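Local coordinates for protein GlcNAc Inducible Gene 2, GIG2 (Candida albicans, PDB 6AKZ) that binds an iron(III) ion and is probably an oxygenase of the DUF1479 family, within the cupin clan, encoded by a gene induced by N-acetylglucosamine, at residues F17-I22 with P310-T315; K23-K28 with E202-S207; I198-D203 with Y284-P289; F290-P295 with E304-T309. One frame throughout, in Å; residues are numbered along the deposited sequence.

Interaction 1 of 4, residues F17-I22 with P310-T315; sequences FRFTGI and PKFPGT
T20 and P310 bring the two backbones closest, their CA atoms 4.7 Å apart, where the first turn of helix 18-26 lies against a loop that has no regular structure. No hydrogen bond joins the two segments, and the contact is made mainly by apolar groups. P310 packs against F17 and F19: its CB meets F19 CB at 3.8 Å, and its CG comes near F17 CA. T20 OG1 passes 3.4 Å from P310 N, but a proline nitrogen cannot donate; the likely partner of the hydroxyl is I308 O, though that approach is suspiciously short. This is the amino-terminal helix of the Gig2-like fold packing on the long loop between helix 278-287 and strand 322-323. With F312 CG anti to its carbonyl carbon (chi1 -79°), F312 CE1 reaches F19 CB at 3.7 Å, and F19 O lies at the ring edge, 3.6 Å from F312 CE1. The F19 and F312 rings are inclined at 59°, with centroids 5.8 Å apart, while I22 CG2 touches F312 CZ at 4.1 Å. A type II turn follows from F312 to T315, where F312 O accepts from both N and OG1 of T315; W201 packs edge-to-face with the F312 ring.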
loop_
_atom_site.group_PDB
_atom_site.type_symbol
_atom_site.label_atom_id
_atom_site.label_comp_id
_atom_site.label_asym_id
_atom_site.label_seq_id
_atom_site.Cartn_x
_atom_site.Cartn_y
_atom_site.Cartn_z
ATOM N N PHE A 17 8.189 27.973 2.917
ATOM C CA PHE A 17 8.400 28.124 4.415
ATOM C C PHE A 17 7.148 27.841 5.269
ATOM O O PHE A 17 7.221 27.659 6.511
ATOM C CB PHE A 17 9.024 29.497 4.806
ATOM C CG PHE A 17 8.003 30.633 4.888
ATOM C CD1 PHE A 17 7.581 31.298 3.749
ATOM C CD2 PHE A 17 7.395 30.940 6.097
ATOM C CE1 PHE A 17 6.624 32.307 3.835
ATOM C CE2 PHE A 17 6.417 31.932 6.179
ATOM C CZ PHE A 17 6.050 32.627 5.052
ATOM N N ARG A 18 5.979 27.756 4.621
ATOM C CA ARG A 18 4.789 27.186 5.305
ATOM C C ARG A 18 5.049 25.859 5.994
ATOM O O ARG A 18 4.465 25.598 7.063
ATOM C CB ARG A 18 3.556 27.081 4.383
ATOM C CG ARG A 18 3.511 25.982 3.350
ATOM C CD ARG A 18 2.448 26.343 2.321
ATOM N NE ARG A 18 2.440 25.419 1.221
ATOM C CZ ARG A 18 1.908 24.192 1.281
ATOM N NH1 ARG A 18 1.340 23.755 2.402
ATOM N NH2 ARG A 18 1.963 23.393 0.224
ATOM N N PHE A 19 6.008 25.088 5.468
ATOM C CA PHE A 19 6.297 23.766 6.040
ATOM C C PHE A 19 6.907 23.845 7.407
ATOM O O PHE A 19 6.871 22.901 8.210
ATOM C CB PHE A 19 7.046 22.914 5.008
ATOM C CG PHE A 19 6.134 22.400 3.894
ATOM C CD1 PHE A 19 5.308 21.286 4.115
ATOM C CD2 PHE A 19 6.060 23.030 2.673
ATOM C CE1 PHE A 19 4.419 20.863 3.133
ATOM C CE2 PHE A 19 5.203 22.595 1.668
ATOM C CZ PHE A 19 4.403 21.485 1.893
ATOM N N THR A 20 7.468 25.018 7.730
ATOM C CA THR A 20 7.917 25.259 9.082
ATOM C C THR A 20 6.801 25.211 10.112
ATOM O O THR A 20 6.984 24.687 11.225
ATOM C CB THR A 20 8.731 26.580 9.120
ATOM O OG1 THR A 20 9.887 26.389 8.273
ATOM C CG2 THR A 20 9.126 26.937 10.533
ATOM N N GLY A 21 5.647 25.741 9.748
ATOM C CA GLY A 21 4.494 25.775 10.629
ATOM C C GLY A 21 3.884 24.384 10.746
ATOM O O GLY A 21 3.393 24.060 11.792
ATOM N N ILE A 22 4.021 23.571 9.687
ATOM C CA ILE A 22 3.715 22.112 9.750
ATOM C C ILE A 22 4.568 21.449 10.859
ATOM O O ILE A 22 4.058 20.760 11.722
ATOM C CB ILE A 22 3.973 21.385 8.434
ATOM C CG1 ILE A 22 3.239 22.004 7.216
ATOM C CG2 ILE A 22 3.647 19.904 8.580
ATOM C CD1 ILE A 22 1.758 22.053 7.283
ATOM N N PRO A 310 12.035 24.428 6.592
ATOM C CA PRO A 310 10.972 23.681 5.934
ATOM C C PRO A 310 11.534 22.503 5.103
ATOM O O PRO A 310 11.209 22.356 3.941
ATOM C CB PRO A 310 10.359 24.741 5.030
ATOM C CG PRO A 310 11.555 25.492 4.558
ATOM C CD PRO A 310 12.437 25.593 5.771
ATOM N N LYS A 311 12.379 21.682 5.696
ATOM C CA LYS A 311 12.987 20.543 4.971
ATOM C C LYS A 311 12.152 19.307 5.304
ATOM O O LYS A 311 11.999 18.957 6.468
ATOM C CB LYS A 311 14.454 20.337 5.372
ATOM C CG LYS A 311 15.335 21.479 4.798
ATOM C CD LYS A 311 16.786 21.242 5.071
ATOM C CE LYS A 311 17.595 22.493 4.797
ATOM N NZ LYS A 311 17.458 22.973 3.392
ATOM N N PHE A 312 11.621 18.701 4.260
ATOM C CA PHE A 312 10.926 17.407 4.304
ATOM C C PHE A 312 11.601 16.524 3.257
ATOM O O PHE A 312 11.214 16.494 2.075
ATOM C CB PHE A 312 9.434 17.616 4.082
ATOM C CG PHE A 312 8.746 18.087 5.299
ATOM C CD1 PHE A 312 8.708 19.464 5.626
ATOM C CD2 PHE A 312 8.223 17.185 6.196
ATOM C CE1 PHE A 312 8.130 19.885 6.815
ATOM C CE2 PHE A 312 7.627 17.618 7.388
ATOM C CZ PHE A 312 7.595 18.979 7.700
ATOM N N PRO A 313 12.731 15.934 3.647
ATOM C CA PRO A 313 13.551 15.271 2.652
ATOM C C PRO A 313 12.869 14.123 1.905
ATOM O O PRO A 313 12.059 13.386 2.507
ATOM C CB PRO A 313 14.735 14.766 3.455
ATOM C CG PRO A 313 14.664 15.385 4.808
ATOM C CD PRO A 313 13.259 15.826 5.018
ATOM N N GLY A 314 13.130 14.038 0.606
ATOM C CA GLY A 314 12.539 13.011 -0.261
ATOM C C GLY A 314 11.115 13.293 -0.728
ATOM O O GLY A 314 10.523 12.463 -1.422
ATOM N N THR A 315 10.579 14.476 -0.416
ATOM C CA THR A 315 9.183 14.803 -0.748
ATOM C C THR A 315 9.100 15.713 -1.928
ATOM O O THR A 315 9.970 16.579 -2.099
ATOM C CB THR A 315 8.407 15.479 0.414
ATOM O OG1 THR A 315 8.972 16.757 0.697
ATOM C CG2 THR A 315 8.323 14.621 1.721
#

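Interaction 2 of 4, residues K23-K28 with E202-S207; sequences KQRLIK and EDIMYS
R25 supplies the polar part of this contact, reaching from the last turn of helix 18-26 to the junction between helices 199-202 and 204-208. R25 NH1 donates to E202 O at 3.2 Å, with an N-H...O angle of 143°; the donor stands above the carbonyl plane. R25 NH2 is held chiefly by the carbonyl of W201, just before the segment, and makes a weak bond to S207 OG at 3.0 Å. Packing comes from two aliphatic groups. R25 CG is anti to the backbone N (chi1 -160°), and the bend at chi3 (81°) places R25 NE 3.5 Å from I204 CD1, which lies over the centre of one guanidinium face. L26 CD2 meets S207 CB at 3.6 Å. Within 202-207, D203 is the N-cap of helix 204-208, D203 OD2 accepting from Y206 N at 2.9 Å. The carboxylate of E202 is engaged elsewhere, by R18 and Y237, and E202 OE2 stays 6.9 Å from R25 NH1. R25 thus meets this segment through a carbonyl and a hydroxyl, without a salt bridge to E202, and the partial negative charge of the W201 and E202 carbonyls would be expected to suit the guanidinium.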
loop_
_atom_site.group_PDB
_atom_site.type_symbol
_atom_site.label_atom_id
_atom_site.label_comp_id
_atom_site.label_asym_id
_atom_site.label_seq_id
_atom_site.Cartn_x
_atom_site.Cartn_y
_atom_site.Cartn_z
ATOM N N LYS A 23 5.872 21.710 10.881
ATOM C CA LYS A 23 6.691 21.140 11.930
ATOM C C LYS A 23 6.251 21.571 13.303
ATOM O O LYS A 23 6.204 20.787 14.234
ATOM C CB LYS A 23 8.177 21.471 11.719
ATOM C CG LYS A 23 8.813 20.926 10.468
ATOM C CD LYS A 23 10.310 21.199 10.499
ATOM C CE LYS A 23 11.069 20.365 9.500
ATOM N NZ LYS A 23 12.559 20.527 9.769
ATOM N N GLN A 24 5.889 22.843 13.462
ATOM C CA GLN A 24 5.462 23.284 14.787
ATOM C C GLN A 24 4.084 22.816 15.170
ATOM O O GLN A 24 3.843 22.658 16.363
ATOM C CB GLN A 24 5.671 24.777 14.995
ATOM C CG GLN A 24 7.160 25.106 15.131
ATOM C CD GLN A 24 7.550 26.396 14.462
ATOM O OE1 GLN A 24 6.698 27.196 14.048
ATOM N NE2 GLN A 24 8.847 26.608 14.336
ATOM N N ARG A 25 3.238 22.503 14.188
ATOM C CA ARG A 25 1.980 21.763 14.460
ATOM C C ARG A 25 2.190 20.348 14.968
ATOM O O ARG A 25 1.507 19.891 15.882
ATOM C CB ARG A 25 1.087 21.709 13.216
ATOM C CG ARG A 25 -0.383 21.413 13.513
ATOM C CD ARG A 25 -1.138 21.162 12.222
ATOM N NE ARG A 25 -0.864 19.790 11.848
ATOM C CZ ARG A 25 -0.594 19.325 10.624
ATOM N NH1 ARG A 25 -0.543 20.107 9.569
ATOM N NH2 ARG A 25 -0.369 18.015 10.477
ATOM N N LEU A 26 3.147 19.652 14.375
ATOM C CA LEU A 26 3.375 18.217 14.657
ATOM C C LEU A 26 4.001 17.867 16.018
ATOM O O LEU A 26 3.601 16.960 16.680
ATOM C CB LEU A 26 4.210 17.649 13.512
ATOM C CG LEU A 26 3.533 17.628 12.136
ATOM C CD1 LEU A 26 4.501 17.253 11.036
ATOM C CD2 LEU A 26 2.333 16.661 12.111
ATOM N N ILE A 27 4.958 18.653 16.468
ATOM C CA ILE A 27 5.626 18.376 17.691
ATOM C C ILE A 27 5.385 19.569 18.620
ATOM O O ILE A 27 5.734 20.676 18.244
ATOM C CB ILE A 27 7.128 18.123 17.424
ATOM C CG1 ILE A 27 7.244 16.907 16.446
ATOM C CG2 ILE A 27 7.867 17.847 18.729
ATOM C CD1 ILE A 27 8.599 16.201 16.439
ATOM N N LYS A 28 4.774 19.298 19.769
ATOM C CA LYS A 28 4.475 20.305 20.811
ATOM C C LYS A 28 5.755 20.646 21.573
ATOM O O LYS A 28 6.474 19.731 21.955
ATOM C CB LYS A 28 3.489 19.704 21.838
ATOM C CG LYS A 28 2.115 19.283 21.317
ATOM C CD LYS A 28 1.382 20.397 20.595
ATOM C CE LYS A 28 0.062 19.932 19.970
ATOM N NZ LYS A 28 0.056 20.024 18.476
ATOM N N GLU A 202 1.625 16.585 6.354
ATOM C CA GLU A 202 0.795 17.736 6.094
ATOM C C GLU A 202 -0.677 17.593 6.396
ATOM O O GLU A 202 -1.281 18.560 6.853
ATOM C CB GLU A 202 0.901 18.165 4.645
ATOM C CG GLU A 202 0.407 19.602 4.425
ATOM C CD GLU A 202 0.477 20.076 3.004
ATOM O OE1 GLU A 202 0.939 19.326 2.090
ATOM O OE2 GLU A 202 0.045 21.255 2.820
ATOM N N ASP A 203 -1.285 16.464 6.047
ATOM C CA ASP A 203 -2.699 16.298 6.337
ATOM C C ASP A 203 -2.954 16.139 7.822
ATOM O O ASP A 203 -2.172 15.487 8.564
ATOM C CB ASP A 203 -3.243 15.096 5.529
ATOM C CG ASP A 203 -4.738 14.855 5.790
ATOM O OD1 ASP A 203 -5.555 15.810 5.539
ATOM O OD2 ASP A 203 -5.105 13.739 6.250
ATOM N N ILE A 204 -4.054 16.729 8.320
ATOM C CA ILE A 204 -4.385 16.596 9.719
ATOM C C ILE A 204 -4.635 15.161 10.207
ATOM O O ILE A 204 -4.021 14.723 11.170
ATOM C CB ILE A 204 -5.621 17.443 10.107
ATOM C CG1 ILE A 204 -5.349 18.940 9.881
ATOM C CG2 ILE A 204 -6.018 17.180 11.569
ATOM C CD1 ILE A 204 -4.128 19.483 10.541
ATOM N N MET A 205 -5.567 14.466 9.559
ATOM C CA MET A 205 -5.941 13.129 9.994
ATOM C C MET A 205 -4.798 12.147 9.683
ATOM O O MET A 205 -4.487 11.343 10.541
ATOM C CB MET A 205 -7.252 12.682 9.342
ATOM C CG MET A 205 -8.438 13.490 9.851
ATOM S SD MET A 205 -8.615 13.468 11.643
ATOM C CE MET A 205 -8.692 11.740 12.056
ATOM N N TYR A 206 -4.127 12.330 8.542
ATOM C CA TYR A 206 -2.986 11.447 8.196
ATOM C C TYR A 206 -1.916 11.568 9.238
ATOM O O TYR A 206 -1.422 10.568 9.768
ATOM C CB TYR A 206 -2.458 11.719 6.813
ATOM C CG TYR A 206 -1.928 10.539 6.045
ATOM C CD1 TYR A 206 -1.477 9.370 6.696
ATOM C CD2 TYR A 206 -1.767 10.648 4.684
ATOM C CE1 TYR A 206 -0.946 8.327 5.931
ATOM C CE2 TYR A 206 -1.196 9.614 3.924
ATOM C CZ TYR A 206 -0.787 8.480 4.570
ATOM O OH TYR A 206 -0.234 7.425 3.846
ATOM N N SER A 207 -1.531 12.802 9.610
ATOM C CA SER A 207 -0.545 12.955 10.645
ATOM C C SER A 207 -0.908 12.470 12.015
ATOM O O SER A 207 -0.006 11.976 12.771
ATOM C CB SER A 207 -0.086 14.470 10.685
ATOM O OG SER A 207 -1.073 15.254 11.330
#

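Interaction 3 of 4, residues I198-D203 with Y284-P289; sequences IERWED and YIMLRP
A Met-aromatic contact between M286 and W201 joins the short helix 199-202 to the carboxy-terminal part of helix 278-287 in the buried interior of the chain. The methyl group M286 CE lies over the face of the W201 five-membered ring, 3.3 Å from its centroid and 12° off the normal, a CH-pi contact; M286 SD is 4.4 Å from the same W201 centroid. Bends at chi2 and chi3 (-60°) fold the methionine chain so that CE comes over the indole. At the ring edge, W201 NE1 donates to M286 O at 3.0 Å, almost straight at 172°, with the oxygen in the ring plane. I285 O also lies in this plane, 3.4 Å from W201 CZ2, and P289 CG touches W201 NE1 at 3.7 Å. R200 adds its aliphatic part: R200 CB packs on M286 CE at 3.6 Å, its side chain crossing that of M286 at about a right angle. The extended arginine continues to D352 and to the backbone carbonyl of D194, an iron ligand. The R200 side chain lies about 10 Å from the bound iron, consistent with a second-shell position for R200 beside a Met-aromatic pair clamped by an indole-to-carbonyl bond.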
loop_
_atom_site.group_PDB
_atom_site.type_symbol
_atom_site.label_atom_id
_atom_site.label_comp_id
_atom_site.label_asym_id
_atom_site.label_seq_id
_atom_site.Cartn_x
_atom_site.Cartn_y
_atom_site.Cartn_z
ATOM N N ILE A 198 4.076 13.929 0.761
ATOM C CA ILE A 198 4.147 14.839 1.917
ATOM C C ILE A 198 2.942 14.698 2.913
ATOM O O ILE A 198 3.060 15.136 4.028
ATOM C CB ILE A 198 4.247 16.341 1.450
ATOM C CG1 ILE A 198 4.679 17.306 2.555
ATOM C CG2 ILE A 198 2.887 16.848 0.944
ATOM C CD1 ILE A 198 6.081 17.215 3.056
ATOM N N GLU A 199 1.831 14.132 2.455
ATOM C CA GLU A 199 0.607 13.989 3.253
ATOM C C GLU A 199 0.710 13.454 4.687
ATOM O O GLU A 199 -0.028 13.899 5.567
ATOM C CB GLU A 199 -0.424 13.162 2.477
ATOM C CG GLU A 199 -1.221 13.960 1.457
ATOM C CD GLU A 199 -0.387 14.374 0.261
ATOM O OE1 GLU A 199 0.802 13.993 0.203
ATOM O OE2 GLU A 199 -0.919 15.080 -0.621
ATOM N N ARG A 200 1.600 12.498 4.921
ATOM C CA ARG A 200 1.738 11.889 6.245
ATOM C C ARG A 200 2.017 12.945 7.305
ATOM O O ARG A 200 1.651 12.781 8.378
ATOM C CB ARG A 200 2.820 10.840 6.273
ATOM C CG ARG A 200 2.513 9.617 5.424
ATOM C CD ARG A 200 3.549 8.509 5.580
ATOM N NE ARG A 200 3.276 7.265 4.907
ATOM C CZ ARG A 200 3.321 7.056 3.602
ATOM N NH1 ARG A 200 3.622 8.003 2.766
ATOM N NH2 ARG A 200 3.068 5.858 3.124
ATOM N N TRP A 201 2.740 13.974 6.916
ATOM C CA TRP A 201 3.006 15.133 7.717
ATOM C C TRP A 201 1.996 16.253 7.564
ATOM O O TRP A 201 1.520 16.768 8.600
ATOM C CB TRP A 201 4.371 15.663 7.383
ATOM C CG TRP A 201 5.536 14.772 7.679
ATOM C CD1 TRP A 201 6.160 14.611 8.872
ATOM C CD2 TRP A 201 6.214 13.960 6.756
ATOM N NE1 TRP A 201 7.221 13.749 8.731
ATOM C CE2 TRP A 201 7.281 13.367 7.426
ATOM C CE3 TRP A 201 6.072 13.742 5.393
ATOM C CZ2 TRP A 201 8.168 12.508 6.782
ATOM C CZ3 TRP A 201 6.974 12.948 4.754
ATOM C CH2 TRP A 201 7.982 12.336 5.440
ATOM N N GLU A 202 1.625 16.585 6.354
ATOM C CA GLU A 202 0.795 17.736 6.094
ATOM C C GLU A 202 -0.677 17.593 6.396
ATOM O O GLU A 202 -1.281 18.560 6.853
ATOM C CB GLU A 202 0.901 18.165 4.645
ATOM C CG GLU A 202 0.407 19.602 4.425
ATOM C CD GLU A 202 0.477 20.076 3.004
ATOM O OE1 GLU A 202 0.939 19.326 2.090
ATOM O OE2 GLU A 202 0.045 21.255 2.820
ATOM N N ASP A 203 -1.285 16.464 6.047
ATOM C CA ASP A 203 -2.699 16.298 6.337
ATOM C C ASP A 203 -2.954 16.139 7.822
ATOM O O ASP A 203 -2.172 15.487 8.564
ATOM C CB ASP A 203 -3.243 15.096 5.529
ATOM C CG ASP A 203 -4.738 14.855 5.790
ATOM O OD1 ASP A 203 -5.555 15.810 5.539
ATOM O OD2 ASP A 203 -5.105 13.739 6.250
ATOM N N TYR A 284 11.566 6.360 12.010
ATOM C CA TYR A 284 12.708 7.056 11.431
ATOM C C TYR A 284 12.277 8.042 10.360
ATOM O O TYR A 284 12.660 9.229 10.373
ATOM C CB TYR A 284 13.649 6.027 10.805
ATOM C CG TYR A 284 14.906 6.626 10.216
ATOM C CD1 TYR A 284 16.051 6.893 10.995
ATOM C CD2 TYR A 284 14.956 6.919 8.850
ATOM C CE1 TYR A 284 17.203 7.435 10.397
ATOM C CE2 TYR A 284 16.101 7.451 8.273
ATOM C CZ TYR A 284 17.214 7.681 9.034
ATOM O OH TYR A 284 18.330 8.207 8.387
ATOM N N ILE A 285 11.382 7.600 9.500
ATOM C CA ILE A 285 10.894 8.403 8.379
ATOM C C ILE A 285 10.176 9.613 8.929
ATOM O O ILE A 285 10.478 10.721 8.470
ATOM C CB ILE A 285 10.010 7.607 7.417
ATOM C CG1 ILE A 285 10.935 6.647 6.632
ATOM C CG2 ILE A 285 9.268 8.447 6.398
ATOM C CD1 ILE A 285 10.288 5.449 5.989
ATOM N N MET A 286 9.218 9.392 9.824
ATOM C CA MET A 286 8.402 10.514 10.323
ATOM C C MET A 286 9.205 11.556 11.048
ATOM O O MET A 286 8.852 12.708 11.001
ATOM C CB MET A 286 7.229 10.067 11.179
ATOM C CG MET A 286 6.220 9.219 10.387
ATOM S SD MET A 286 5.681 9.819 8.744
ATOM C CE MET A 286 4.955 11.403 9.162
ATOM N N LEU A 287 10.196 11.125 11.804
ATOM C CA LEU A 287 11.071 12.058 12.496
ATOM C C LEU A 287 12.225 12.614 11.698
ATOM O O LEU A 287 12.841 13.609 12.126
ATOM C CB LEU A 287 11.619 11.424 13.779
ATOM C CG LEU A 287 10.601 11.050 14.853
ATOM C CD1 LEU A 287 11.228 10.376 16.039
ATOM C CD2 LEU A 287 9.839 12.238 15.345
ATOM N N ARG A 288 12.549 12.022 10.568
ATOM C CA ARG A 288 13.681 12.503 9.768
ATOM C C ARG A 288 13.698 14.030 9.391
ATOM O O ARG A 288 14.786 14.619 9.421
ATOM C CB ARG A 288 13.927 11.635 8.565
ATOM C CG ARG A 288 15.251 11.886 7.859
ATOM C CD ARG A 288 16.469 11.606 8.684
ATOM N NE ARG A 288 17.681 11.690 7.822
ATOM C CZ ARG A 288 18.931 11.707 8.264
ATOM N NH1 ARG A 288 19.175 11.696 9.555
ATOM N NH2 ARG A 288 19.936 11.711 7.367
ATOM N N PRO A 289 12.540 14.645 9.069
ATOM C CA PRO A 289 12.538 16.098 8.821
ATOM C C PRO A 289 12.986 16.911 9.992
ATOM O O PRO A 289 13.478 18.013 9.765
ATOM C CB PRO A 289 11.090 16.410 8.400
ATOM C CG PRO A 289 10.557 15.077 7.914
ATOM C CD PRO A 289 11.193 14.071 8.834
#

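Interaction 4 of 4, residues F290-P295 with E304-T309; sequences FFWKDP and EIDLIT
The carboxylate of D306 and the indole of W292 form the polar centre of this contact. D306 CG is anti to its backbone N (chi1 165°), whereas W292 CG sits between its own N and carbonyl carbon (chi1 60°). W292 NE1 donates to D306 OD2 at 2.9 Å, with the oxygen in the indole plane. The ring and carboxylate planes are 75° apart, and NE1 approaches OD2 from above the carboxylate plane. D306 OD2 also accepts from T309 OG1, through its syn lone pair, at 2.7 Å, and K23 from helix 18-26 adds a salt bridge. D306 OD1 is held by its own loop, taking T309 N on its syn lone pair at 3.1 Å and I308 N from above the plane. The bond to I308 N makes an Asx turn, which the T309 bond extends to an Asx motif, within the irregular excursion between helix 278-287 and strand 322-323. One backbone bond crosses the segments, D306 N to F290 O at 2.8 Å. Apolar contacts flank this bond. F290 CB rests against I305 CG1 at 3.9 Å, and L307 CD2 approaches the F290 ring at its edge, 3.6 Å from F290 CD2. F291 CE1 packs on I305 CB at 3.7 Å and also meets I305 CA, while W39 of helix 32-56 stacks on the F291 ring.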
loop_
_atom_site.group_PDB
_atom_site.type_symbol
_atom_site.label_atom_id
_atom_site.label_comp_id
_atom_site.label_asym_id
_atom_site.label_seq_id
_atom_site.Cartn_x
_atom_site.Cartn_y
_atom_site.Cartn_z
ATOM N N PHE A 290 12.873 16.382 11.211
ATOM C CA PHE A 290 13.306 17.036 12.407
ATOM C C PHE A 290 14.764 16.703 12.794
ATOM O O PHE A 290 15.362 17.409 13.660
ATOM C CB PHE A 290 12.423 16.657 13.582
ATOM C CG PHE A 290 10.958 16.953 13.344
ATOM C CD1 PHE A 290 10.113 16.028 12.703
ATOM C CD2 PHE A 290 10.432 18.151 13.702
ATOM C CE1 PHE A 290 8.806 16.328 12.451
ATOM C CE2 PHE A 290 9.100 18.447 13.457
ATOM C CZ PHE A 290 8.276 17.519 12.853
ATOM N N PHE A 291 15.297 15.596 12.252
ATOM C CA PHE A 291 16.647 15.141 12.603
ATOM C C PHE A 291 17.419 14.760 11.379
ATOM O O PHE A 291 17.945 13.645 11.298
ATOM C CB PHE A 291 16.552 13.967 13.574
ATOM C CG PHE A 291 15.867 14.293 14.869
ATOM C CD1 PHE A 291 16.533 14.998 15.879
ATOM C CD2 PHE A 291 14.573 13.922 15.099
ATOM C CE1 PHE A 291 15.922 15.278 17.091
ATOM C CE2 PHE A 291 13.949 14.188 16.314
ATOM C CZ PHE A 291 14.621 14.894 17.316
ATOM N N TRP A 292 17.425 15.672 10.392
ATOM C CA TRP A 292 17.922 15.404 9.064
ATOM C C TRP A 292 19.412 15.655 9.034
ATOM O O TRP A 292 20.043 15.191 8.105
ATOM C CB TRP A 292 17.254 16.275 7.962
ATOM C CG TRP A 292 17.445 17.752 8.149
ATOM C CD1 TRP A 292 16.641 18.596 8.853
ATOM C CD2 TRP A 292 18.538 18.562 7.647
ATOM N NE1 TRP A 292 17.161 19.876 8.854
ATOM C CE2 TRP A 292 18.324 19.889 8.121
ATOM C CE3 TRP A 292 19.679 18.295 6.873
ATOM C CZ2 TRP A 292 19.186 20.945 7.801
ATOM C CZ3 TRP A 292 20.540 19.332 6.574
ATOM C CH2 TRP A 292 20.283 20.650 7.042
ATOM N N LYS A 293 19.944 16.410 10.000
ATOM C CA LYS A 293 21.400 16.717 10.054
ATOM C C LYS A 293 22.165 15.721 10.887
ATOM O O LYS A 293 22.021 15.677 12.094
ATOM C CB LYS A 293 21.597 18.117 10.584
ATOM C CG LYS A 293 23.015 18.632 10.439
ATOM C CD LYS A 293 23.121 19.748 9.413
ATOM C CE LYS A 293 24.562 19.966 8.949
ATOM N NZ LYS A 293 25.538 20.321 10.027
ATOM N N ASP A 294 22.948 14.855 10.250
ATOM C CA ASP A 294 23.722 13.864 11.001
ATOM C C ASP A 294 24.979 14.552 11.520
ATOM O O ASP A 294 25.579 15.316 10.784
ATOM C CB ASP A 294 24.094 12.696 10.095
ATOM C CG ASP A 294 22.851 12.034 9.523
ATOM O OD1 ASP A 294 21.990 11.675 10.366
ATOM O OD2 ASP A 294 22.686 12.065 8.302
ATOM N N PRO A 295 25.337 14.326 12.773
ATOM C CA PRO A 295 26.491 15.060 13.301
ATOM C C PRO A 295 27.820 14.533 12.823
ATOM O O PRO A 295 28.043 13.312 12.732
ATOM C CB PRO A 295 26.403 14.822 14.801
ATOM C CG PRO A 295 25.587 13.609 14.988
ATOM C CD PRO A 295 24.643 13.576 13.837
ATOM N N GLU A 304 20.366 17.071 17.391
ATOM C CA GLU A 304 19.478 18.071 17.979
ATOM C C GLU A 304 18.364 18.375 17.016
ATOM O O GLU A 304 18.568 18.488 15.833
ATOM C CB GLU A 304 20.243 19.381 18.261
ATOM C CG GLU A 304 21.254 19.202 19.385
ATOM C CD GLU A 304 22.043 20.465 19.668
ATOM O OE1 GLU A 304 22.954 20.748 18.872
ATOM O OE2 GLU A 304 21.736 21.160 20.667
ATOM N N ILE A 305 17.192 18.612 17.562
ATOM C CA ILE A 305 15.988 18.789 16.779
ATOM C C ILE A 305 16.035 20.033 15.953
ATOM O O ILE A 305 16.638 21.028 16.374
ATOM C CB ILE A 305 14.742 18.754 17.697
ATOM C CG1 ILE A 305 13.489 18.520 16.860
ATOM C CG2 ILE A 305 14.627 20.044 18.503
ATOM C CD1 ILE A 305 12.336 17.991 17.674
ATOM N N ASP A 306 15.478 19.966 14.758
ATOM C CA ASP A 306 15.320 21.081 13.861
ATOM C C ASP A 306 13.810 21.342 13.706
ATOM O O ASP A 306 13.125 20.651 12.919
ATOM C CB ASP A 306 15.897 20.795 12.457
ATOM C CG ASP A 306 15.418 21.818 11.395
ATOM O OD1 ASP A 306 15.210 22.993 11.765
ATOM O OD2 ASP A 306 15.204 21.466 10.204
ATOM N N LEU A 307 13.311 22.372 14.404
ATOM C CA LEU A 307 11.919 22.729 14.304
ATOM C C LEU A 307 11.657 23.896 13.405
ATOM O O LEU A 307 10.522 24.342 13.318
ATOM C CB LEU A 307 11.362 22.966 15.691
ATOM C CG LEU A 307 11.239 21.668 16.506
ATOM C CD1 LEU A 307 11.175 22.024 17.969
ATOM C CD2 LEU A 307 10.030 20.792 16.174
ATOM N N ILE A 308 12.668 24.327 12.650
ATOM C CA ILE A 308 12.582 25.581 11.908
ATOM C C ILE A 308 12.641 25.422 10.399
ATOM O O ILE A 308 11.749 25.927 9.739
ATOM C CB ILE A 308 13.681 26.615 12.342
ATOM C CG1 ILE A 308 13.757 26.768 13.873
ATOM C CG2 ILE A 308 13.435 27.957 11.675
ATOM C CD1 ILE A 308 12.446 27.098 14.576
ATOM N N THR A 309 13.653 24.761 9.823
ATOM C CA THR A 309 13.759 24.783 8.324
ATOM C C THR A 309 12.589 23.999 7.730
ATOM O O THR A 309 12.270 22.952 8.273
ATOM C CB THR A 309 15.025 24.086 7.779
ATOM O OG1 THR A 309 14.835 22.656 7.841
ATOM C CG2 THR A 309 16.292 24.498 8.576
#

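How the interactions relate
From the N terminus, helix 18-26 comes first and serves two contacts: its opening turn in interaction 1 and its last turn in interaction 2. Interaction 1 closes the longest loop, 17-22 to 310-315, and the other three lie within it. Interaction 2 closes at 202-207, overlapping at E202 and D203 the segment 198-203 from which interaction 3 sets out to 284-289. Interaction 4 follows in series as a short local loop. Between contacts, K23 probably bonds to P289 O, K311 O packs on P289, and R288 forms a salt bridge with D294. They tie the N-terminal helix, helices 199-202, 204-208 and 278-287, and the loop before strand 322-323 into one unit.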